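Local coordinates for methyltransferase (Streptococcus mutans, PDB 2B78), which is probably an S-adenosyl-L-methionine-dependent methyltransferase that may act on RNA, at residues 239-244 and 273-278. Sequence-based numbering, arbitrary orientation.
Sequences TSVDLA and FDYFKY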
loop_
_atom_site.group_PDB
_atom_site.type_symbol
_atom_site.label_atom_id
_atom_site.label_comp_id
_atom_site.label_asym_id
_atom_site.label_seq_id
_atom_site.Cartn_x
_atom_site.Cartn_y
_atom_site.Cartn_z
ATOM N N THR A 239 21.273 4.606 -7.553
ATOM C CA THR A 239 21.475 3.238 -7.984
ATOM C C THR A 239 20.239 2.506 -7.504
ATOM O O THR A 239 19.945 2.500 -6.314
ATOM C CB THR A 239 22.718 2.627 -7.339
ATOM O OG1 THR A 239 23.870 3.379 -7.739
ATOM C CG2 THR A 239 22.871 1.169 -7.766
ATOM N N SER A 240 19.513 1.892 -8.435
ATOM C CA SER A 240 18.288 1.181 -8.111
ATOM C C SER A 240 18.506 -0.317 -8.290
ATOM O O SER A 240 18.873 -0.780 -9.377
ATOM C CB SER A 240 17.168 1.670 -9.026
ATOM O OG SER A 240 17.119 3.091 -9.027
ATOM N N VAL A 241 18.274 -1.073 -7.224
ATOM C CA VAL A 241 18.496 -2.513 -7.270
ATOM C C VAL A 241 17.251 -3.362 -7.059
ATOM O O VAL A 241 16.554 -3.224 -6.045
ATOM C CB VAL A 241 19.540 -2.927 -6.214
ATOM C CG1 VAL A 241 19.919 -4.404 -6.407
ATOM C CG2 VAL A 241 20.758 -2.026 -6.301
ATOM N N ASP A 242 16.966 -4.243 -8.020
ATOM C CA ASP A 242 15.819 -5.135 -7.909
ATOM C C ASP A 242 16.194 -6.501 -8.467
ATOM O O ASP A 242 16.970 -6.604 -9.417
ATOM C CB ASP A 242 14.612 -4.599 -8.686
ATOM C CG ASP A 242 13.308 -5.204 -8.209
ATOM O OD1 ASP A 242 12.828 -4.778 -7.139
ATOM O OD2 ASP A 242 12.766 -6.112 -8.883
ATOM N N LEU A 243 15.631 -7.548 -7.883
ATOM C CA LEU A 243 15.913 -8.903 -8.332
ATOM C C LEU A 243 15.313 -9.229 -9.700
ATOM O O LEU A 243 15.809 -10.114 -10.390
ATOM C CB LEU A 243 15.374 -9.904 -7.304
ATOM C CG LEU A 243 15.487 -11.383 -7.670
ATOM C CD1 LEU A 243 16.947 -11.818 -7.618
ATOM C CD2 LEU A 243 14.649 -12.207 -6.706
ATOM N N ALA A 244 14.264 -8.515 -10.098
ATOM C CA ALA A 244 13.575 -8.807 -11.364
ATOM C C ALA A 244 14.022 -8.086 -12.640
ATOM O O ALA A 244 14.088 -6.856 -12.694
ATOM C CB ALA A 244 12.071 -8.613 -11.175
ATOM N N PHE A 273 20.924 -9.140 -1.225
ATOM C CA PHE A 273 22.039 -9.558 -0.382
ATOM C C PHE A 273 23.284 -9.720 -1.239
ATOM O O PHE A 273 24.398 -9.450 -0.782
ATOM C CB PHE A 273 21.714 -10.853 0.358
ATOM C CG PHE A 273 20.771 -10.656 1.505
ATOM C CD1 PHE A 273 21.178 -9.955 2.643
ATOM C CD2 PHE A 273 19.462 -11.122 1.437
ATOM C CE1 PHE A 273 20.286 -9.721 3.700
ATOM C CE2 PHE A 273 18.564 -10.892 2.491
ATOM C CZ PHE A 273 18.978 -10.191 3.619
ATOM N N ASP A 274 23.107 -10.151 -2.486
ATOM C CA ASP A 274 24.260 -10.290 -3.370
ATOM C C ASP A 274 24.803 -8.895 -3.663
ATOM O O ASP A 274 26.014 -8.719 -3.866
ATOM C CB ASP A 274 23.889 -10.990 -4.686
ATOM C CG ASP A 274 23.706 -12.495 -4.525
ATOM O OD1 ASP A 274 24.264 -13.082 -3.571
ATOM O OD2 ASP A 274 23.010 -13.100 -5.363
ATOM N N TYR A 275 23.919 -7.897 -3.689
ATOM C CA TYR A 275 24.390 -6.545 -3.948
ATOM C C TYR A 275 25.153 -5.996 -2.744
ATOM O O TYR A 275 26.101 -5.230 -2.908
ATOM C CB TYR A 275 23.240 -5.589 -4.290
ATOM C CG TYR A 275 23.772 -4.274 -4.811
ATOM C CD1 TYR A 275 24.248 -4.167 -6.120
ATOM C CD2 TYR A 275 23.900 -3.164 -3.974
ATOM C CE1 TYR A 275 24.849 -2.991 -6.582
ATOM C CE2 TYR A 275 24.498 -1.978 -4.428
ATOM C CZ TYR A 275 24.971 -1.903 -5.733
ATOM O OH TYR A 275 25.574 -0.751 -6.191
ATOM N N PHE A 276 24.740 -6.378 -1.535
ATOM C CA PHE A 276 25.431 -5.908 -0.341
ATOM C C PHE A 276 26.872 -6.383 -0.411
ATOM O O PHE A 276 27.804 -5.616 -0.164
ATOM C CB PHE A 276 24.763 -6.446 0.933
ATOM C CG PHE A 276 23.576 -5.634 1.397
ATOM C CD1 PHE A 276 23.650 -4.246 1.472
ATOM C CD2 PHE A 276 22.404 -6.268 1.810
ATOM C CE1 PHE A 276 22.574 -3.497 1.952
ATOM C CE2 PHE A 276 21.324 -5.531 2.294
ATOM C CZ PHE A 276 21.408 -4.143 2.365
ATOM N N LYS A 277 27.052 -7.652 -0.769
ATOM C CA LYS A 277 28.382 -8.241 -0.889
ATOM C C LYS A 277 29.216 -7.598 -2.005
ATOM O O LYS A 277 30.433 -7.432 -1.877
ATOM C CB LYS A 277 28.260 -9.747 -1.146
ATOM C CG LYS A 277 29.607 -10.441 -1.303
ATOM C CD LYS A 277 29.448 -11.949 -1.429
ATOM C CE LYS A 277 30.801 -12.639 -1.448
ATOM N NZ LYS A 277 30.669 -14.116 -1.539
ATOM N N TYR A 278 28.559 -7.268 -3.108
ATOM C CA TYR A 278 29.211 -6.638 -4.256
ATOM C C TYR A 278 29.701 -5.255 -3.850
ATOM O O TYR A 278 30.802 -4.821 -4.210
ATOM C CB TYR A 278 28.207 -6.496 -5.404
ATOM C CG TYR A 278 28.821 -6.106 -6.733
ATOM C CD1 TYR A 278 29.564 -7.026 -7.472
ATOM C CD2 TYR A 278 28.656 -4.824 -7.253
ATOM C CE1 TYR A 278 30.127 -6.680 -8.702
ATOM C CE2 TYR A 278 29.218 -4.463 -8.482
ATOM C CZ TYR A 278 29.950 -5.399 -9.201
ATOM O OH TYR A 278 30.509 -5.061 -10.420
#
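Val241 lays one methyl squarely over the phenol ring of Tyr275: CG2 stands 3.9 Å from the ring centroid and only 5° off the ring normal, a CH-pi contact over the face. The other methyl of this valine works at the root of the same side chain, CG1 lying 4.1 Å from Tyr275 CB, so the two branches cover both the ring and the methylene that carries it. A beta-branched residue suits this place, since it favours strand geometry and presents two apolar prongs to the helix. The tyrosine, its CG anti to the backbone N (chi1 -169°), reaches from helix 272-281 across the face of strand 237-242, offering a flat apolar face to the valine and a polar end to Tyr286. Two residues back along that strand, on the same side, Thr239 brings its methyl CG2 to 3.7 Å from Tyr275 OH. Threonine, also beta-branched, adds a hydroxyl: Thr239 OG1 makes a weak hydrogen bond to Tyr286 OH, which is also hydrogen-bonded to Tyr275 OH. Leu217 and Val268, from the two neighbouring strands, complete the apolar bed under the tyrosine.

The arrangement is the helix-on-sheet layer of the Rossmann-like methyltransferase fold. At the strand's end, Asp242, a residue of the S-adenosyl-L-homocysteine site, forms an Asx turn: Ala244 N donates to Asp242 OD2 at 3.1 Å, from above the carboxylate plane, while OD1 accepts from Tyr222 N. No hydrogen bond links the two segments directly, which implies that apolar and CH-pi contacts join them here, with the buried phenol oxygen satisfied by Tyr286.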